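Long-range contacts in LD10117p (Drosophila melanogaster, PDB 5HJQ), which stimulates GTP hydrolysis by Rab35, restraining the endosomal sorting that turns over synaptic vesicle proteins, and binds phosphoinositides through the TBC domain that forms this chain: residues A[275-280]-A[334-339]; A[280-285]-A[341-346]. All blocks are in the same frame, centred on the assembly; numbering follows the deposited sequence.

Contact 1: A[275-280]-A[334-339]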
# COMPACT_ATOMS: atom_id res chain seq x y z
N CYS A 275 -0.63 -3.29 7.74
CA CYS A 275 -0.39 -2.44 6.59
C CYS A 275 0.65 -1.37 6.89
O CYS A 275 1.31 -0.87 5.99
CB CYS A 275 -1.69 -1.78 6.11
SG CYS A 275 -2.68 -0.98 7.39
N TRP A 276 0.81 -1.03 8.17
CA TRP A 276 1.71 0.06 8.54
C TRP A 276 3.17 -0.37 8.54
O TRP A 276 4.06 0.47 8.52
CB TRP A 276 1.33 0.63 9.91
CG TRP A 276 -0.07 1.17 9.95
CD1 TRP A 276 -1.03 0.88 10.86
CD2 TRP A 276 -0.67 2.07 9.00
NE1 TRP A 276 -2.19 1.55 10.56
CE2 TRP A 276 -1.99 2.29 9.42
CE3 TRP A 276 -0.21 2.72 7.85
CZ2 TRP A 276 -2.86 3.12 8.73
CZ3 TRP A 276 -1.07 3.54 7.17
CH2 TRP A 276 -2.38 3.74 7.61
N TRP A 277 3.41 -1.68 8.56
CA TRP A 277 4.76 -2.19 8.35
C TRP A 277 5.22 -1.77 6.96
O TRP A 277 6.36 -1.34 6.76
CB TRP A 277 4.82 -3.71 8.48
CG TRP A 277 4.25 -4.25 9.74
CD1 TRP A 277 4.17 -3.62 10.95
CD2 TRP A 277 3.67 -5.55 9.93
NE1 TRP A 277 3.58 -4.45 11.88
CE2 TRP A 277 3.26 -5.64 11.27
CE3 TRP A 277 3.45 -6.64 9.08
CZ2 TRP A 277 2.64 -6.77 11.79
CZ3 TRP A 277 2.84 -7.77 9.60
CH2 TRP A 277 2.45 -7.83 10.94
N ILE A 278 4.31 -1.90 6.00
CA ILE A 278 4.59 -1.58 4.61
C ILE A 278 4.55 -0.08 4.38
O ILE A 278 5.55 0.51 3.98
CB ILE A 278 3.58 -2.27 3.67
CG1 ILE A 278 3.70 -3.80 3.79
CG2 ILE A 278 3.79 -1.82 2.23
CD1 ILE A 278 2.61 -4.56 3.08
N LEU A 279 3.40 0.54 4.65
CA LEU A 279 3.18 1.95 4.32
C LEU A 279 3.94 2.93 5.21
O LEU A 279 4.21 4.06 4.79
CB LEU A 279 1.69 2.27 4.38
CG LEU A 279 0.80 1.61 3.33
CD1 LEU A 279 -0.66 1.99 3.53
CD2 LEU A 279 1.27 1.97 1.92
N ALA A 280 4.28 2.52 6.42
CA ALA A 280 4.93 3.43 7.37
C ALA A 280 6.25 2.89 7.89
O ALA A 280 6.83 3.45 8.83
CB ALA A 280 3.99 3.73 8.53
N ASN A 334 6.10 -2.12 17.27
CA ASN A 334 6.90 -1.07 16.63
C ASN A 334 8.32 -1.60 16.46
O ASN A 334 9.16 -0.95 15.85
CB ASN A 334 6.89 0.26 17.39
CG ASN A 334 5.53 0.61 17.95
OD1 ASN A 334 4.46 0.27 17.36
ND2 ASN A 334 5.55 1.45 19.00
N ALA A 335 8.57 -2.81 16.94
CA ALA A 335 9.85 -3.44 16.64
C ALA A 335 9.86 -3.80 15.16
O ALA A 335 10.87 -3.67 14.48
CB ALA A 335 10.10 -4.66 17.50
N LEU A 336 8.70 -4.20 14.66
CA LEU A 336 8.53 -4.52 13.25
C LEU A 336 8.65 -3.27 12.39
O LEU A 336 9.28 -3.30 11.33
CB LEU A 336 7.18 -5.22 13.01
CG LEU A 336 7.13 -6.68 13.44
CD1 LEU A 336 5.71 -7.10 13.81
CD2 LEU A 336 7.69 -7.57 12.34
N ILE A 337 8.04 -2.18 12.85
CA ILE A 337 8.12 -0.90 12.15
C ILE A 337 9.57 -0.42 12.05
O ILE A 337 10.02 -0.02 10.98
CB ILE A 337 7.28 0.18 12.86
CG1 ILE A 337 5.80 -0.19 12.83
CG2 ILE A 337 7.51 1.54 12.22
CD1 ILE A 337 5.20 -0.22 11.44
N LYS A 338 10.28 -0.47 13.17
CA LYS A 338 11.68 -0.05 13.20
C LYS A 338 12.54 -0.92 12.29
O LYS A 338 13.43 -0.42 11.60
CB LYS A 338 12.23 -0.09 14.63
CG LYS A 338 11.60 0.91 15.59
CD LYS A 338 12.34 0.93 16.92
CE LYS A 338 12.44 -0.46 17.53
NZ LYS A 338 12.35 -0.43 19.02
N PHE A 339 12.26 -2.22 12.28
CA PHE A 339 12.98 -3.16 11.44
C PHE A 339 12.80 -2.86 9.96
O PHE A 339 13.73 -2.99 9.17
CB PHE A 339 12.53 -4.60 11.75
CG PHE A 339 13.10 -5.63 10.82
CD1 PHE A 339 14.43 -6.00 10.91
CD2 PHE A 339 12.31 -6.23 9.85
CE1 PHE A 339 14.96 -6.95 10.05
CE2 PHE A 339 12.83 -7.18 9.00
CZ PHE A 339 14.16 -7.54 9.10

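Contact 2: A[280-285]-A[341-346]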
# COMPACT_ATOMS: atom_id res chain seq x y z
N ALA A 280 4.28 2.52 6.42
CA ALA A 280 4.93 3.43 7.37
C ALA A 280 6.25 2.89 7.89
O ALA A 280 6.83 3.45 8.83
CB ALA A 280 3.99 3.73 8.53
N GLY A 281 6.74 1.82 7.29
CA GLY A 281 8.00 1.22 7.71
C GLY A 281 9.01 1.13 6.59
O GLY A 281 10.07 1.75 6.65
N LEU A 282 8.67 0.35 5.56
CA LEU A 282 9.56 0.15 4.42
C LEU A 282 9.99 1.48 3.82
O LEU A 282 9.19 2.41 3.75
CB LEU A 282 8.88 -0.71 3.35
CG LEU A 282 8.52 -2.14 3.74
CD1 LEU A 282 8.00 -2.90 2.53
CD2 LEU A 282 9.72 -2.84 4.34
N PRO A 283 11.25 1.57 3.38
CA PRO A 283 11.73 2.79 2.74
C PRO A 283 10.95 3.09 1.46
O PRO A 283 10.42 2.15 0.85
CB PRO A 283 13.20 2.48 2.45
CG PRO A 283 13.56 1.34 3.35
CD PRO A 283 12.30 0.54 3.47
N PHE A 284 10.89 4.36 1.07
CA PHE A 284 10.09 4.80 -0.08
C PHE A 284 10.42 4.02 -1.35
O PHE A 284 9.53 3.61 -2.09
CB PHE A 284 10.30 6.30 -0.29
CG PHE A 284 9.40 6.90 -1.32
CD1 PHE A 284 8.06 7.13 -1.04
CD2 PHE A 284 9.89 7.23 -2.57
CE1 PHE A 284 7.23 7.68 -2.00
CE2 PHE A 284 9.06 7.78 -3.53
CZ PHE A 284 7.73 8.01 -3.24
N GLN A 285 11.71 3.83 -1.58
CA GLN A 285 12.25 2.99 -2.64
C GLN A 285 11.56 1.63 -2.76
O GLN A 285 11.28 1.17 -3.86
CB GLN A 285 13.73 2.80 -2.35
CG GLN A 285 13.96 2.80 -0.85
CD GLN A 285 15.39 2.86 -0.43
OE1 GLN A 285 16.14 1.90 -0.61
NE2 GLN A 285 15.78 3.98 0.17
N LYS A 341 12.13 0.08 8.56
CA LYS A 341 12.84 1.30 8.21
C LYS A 341 14.29 1.01 7.86
O LYS A 341 14.92 1.76 7.11
CB LYS A 341 12.77 2.32 9.35
CG LYS A 341 11.37 2.65 9.83
CD LYS A 341 11.13 4.15 9.79
CE LYS A 341 9.76 4.51 10.36
NZ LYS A 341 9.69 4.25 11.82
N LYS A 342 14.82 -0.07 8.41
CA LYS A 342 16.20 -0.47 8.16
C LYS A 342 16.25 -1.85 7.51
O LYS A 342 17.21 -2.60 7.72
CB LYS A 342 17.00 -0.48 9.47
CG LYS A 342 16.70 0.69 10.39
CD LYS A 342 17.87 1.65 10.49
CE LYS A 342 18.61 1.48 11.81
NZ LYS A 342 19.67 2.51 11.99
N ILE A 343 15.23 -2.17 6.72
CA ILE A 343 15.09 -3.50 6.11
C ILE A 343 16.36 -3.89 5.34
O ILE A 343 16.86 -3.12 4.51
CB ILE A 343 13.84 -3.56 5.18
CG1 ILE A 343 13.58 -4.99 4.71
CG2 ILE A 343 13.95 -2.60 4.01
CD1 ILE A 343 12.76 -5.81 5.68
N PRO A 344 16.91 -5.07 5.65
CA PRO A 344 18.21 -5.49 5.11
C PRO A 344 18.17 -6.14 3.73
O PRO A 344 19.14 -6.79 3.34
CB PRO A 344 18.69 -6.50 6.16
CG PRO A 344 17.43 -7.09 6.70
CD PRO A 344 16.42 -5.98 6.70
N VAL A 345 17.08 -5.97 2.99
CA VAL A 345 17.04 -6.46 1.61
C VAL A 345 16.65 -5.35 0.63
O VAL A 345 15.94 -4.41 1.00
CB VAL A 345 16.07 -7.65 1.43
CG1 VAL A 345 16.56 -8.86 2.20
CG2 VAL A 345 14.66 -7.26 1.85
N SER A 346 17.13 -5.47 -0.60
CA SER A 346 16.80 -4.52 -1.65
C SER A 346 15.33 -4.67 -2.03
O SER A 346 14.70 -5.68 -1.71
CB SER A 346 17.69 -4.75 -2.88
OG SER A 346 17.41 -5.99 -3.50

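Contact 1: A[275-280]-A[334-339]
Ile337, Trp277 and Leu336 make up most of this contact, in which the short helix 274-279 runs beside helix 332-341. The two segments point nearly the same way, at 20°, with their axes 9.0 Å apart at closest approach. Ile337 buries the most surface. With CG1 beside its backbone N and anti to the carbonyl carbon (chi1 -64°), its terminal methyl CD1 meets the indole of Trp277 at the edge, in the ring plane, 3.6 Å from Trp277 CD1. The same methyl lies 3.2 Å from the backbone O of Trp276. That oxygen accepts the helical bond from Ala280 N, so its polarity is met within its own helix. The other branch of Ile337 reaches towards the end of the helix, with CG2 4.0 Å from Ala280 O.

Leu336 covers a face of the Trp277 ring. Its CB makes a CH-pi contact 4.1 Å from the centroid of the five-membered ring, 23° off the normal, while its CD1 rides above the rim of the same indole, beside the CE2-CZ2 edge, 3.7 Å from Trp277 CZ2. A broad indole suits this place, because it presents a face to one residue and an edge to the next. Ile270 of helix 268-271 touches both Trp277 and Leu336, tying this pair to a third helix of the all-helical TBC fold. With no hydrogen bond between the segments, their hold on each other rests on apolar shape and dispersion.

Contact 2: A[280-285]-A[341-346]
Lys341 and Gly281 bring the two backbones together, with their CA atoms 4.9 Å apart. The polar part is slight: Lys341 CA offers a CA-H...O contact to Gly281 O at 3.2 Å, with an angle of 131° at the hydrogen, and no conventional hydrogen bond joins the segments. Gly281, with no side chain, adds only backbone here, and its carbonyl lies against Lys341. The aliphatic chain of Lys341 then runs alongside the turn; CG lies 3.6 Å from Gly281 O, and a bend at chi2 carries CE to 3.5 Å from Ala280 O.

In this all-helical TBC domain the contact pairs two interhelical connections, one turning from helix 274-279 into helix 284-297, the other leading from helix 332-341 to helix 347-356.

Apolar packing makes up the rest. The side chain of Pro283, the N-cap residue of helix 284-297, crosses that of Ile343 at about a right angle, with Pro283 CD 3.6 Å from Ile343 CG2. The branched Ile343 holds CG2 between its backbone N and carbonyl carbon because CG1 is anti to N (chi1 -172°). That methyl also meets Leu282 CD2, at 4.2 Å. Leu312 of helix 300-317 touches Ile343, and Ile309 of the same helix touches Leu282.

In the fold
Contacts 1 and 2 follow one another along the same pair of chain regions, with centres 9 Å apart and Ala280 common to both. Contact 1 is the buried one, where two helices meet through an aromatic ring and branched aliphatic side chains. Contact 2 takes over where those helices give way to turns; it is only partly buried, and backbone carbonyls, a proline and the exposed Lys341 replace the indole. A probable hydrogen bond from Leu282 N to Trp277 O, 3.1 Å, and packing of Phe339 against Pro344 link them. Helix 300-317, which carries the phosphoinositide-binding Arg304, touches residues of both contacts.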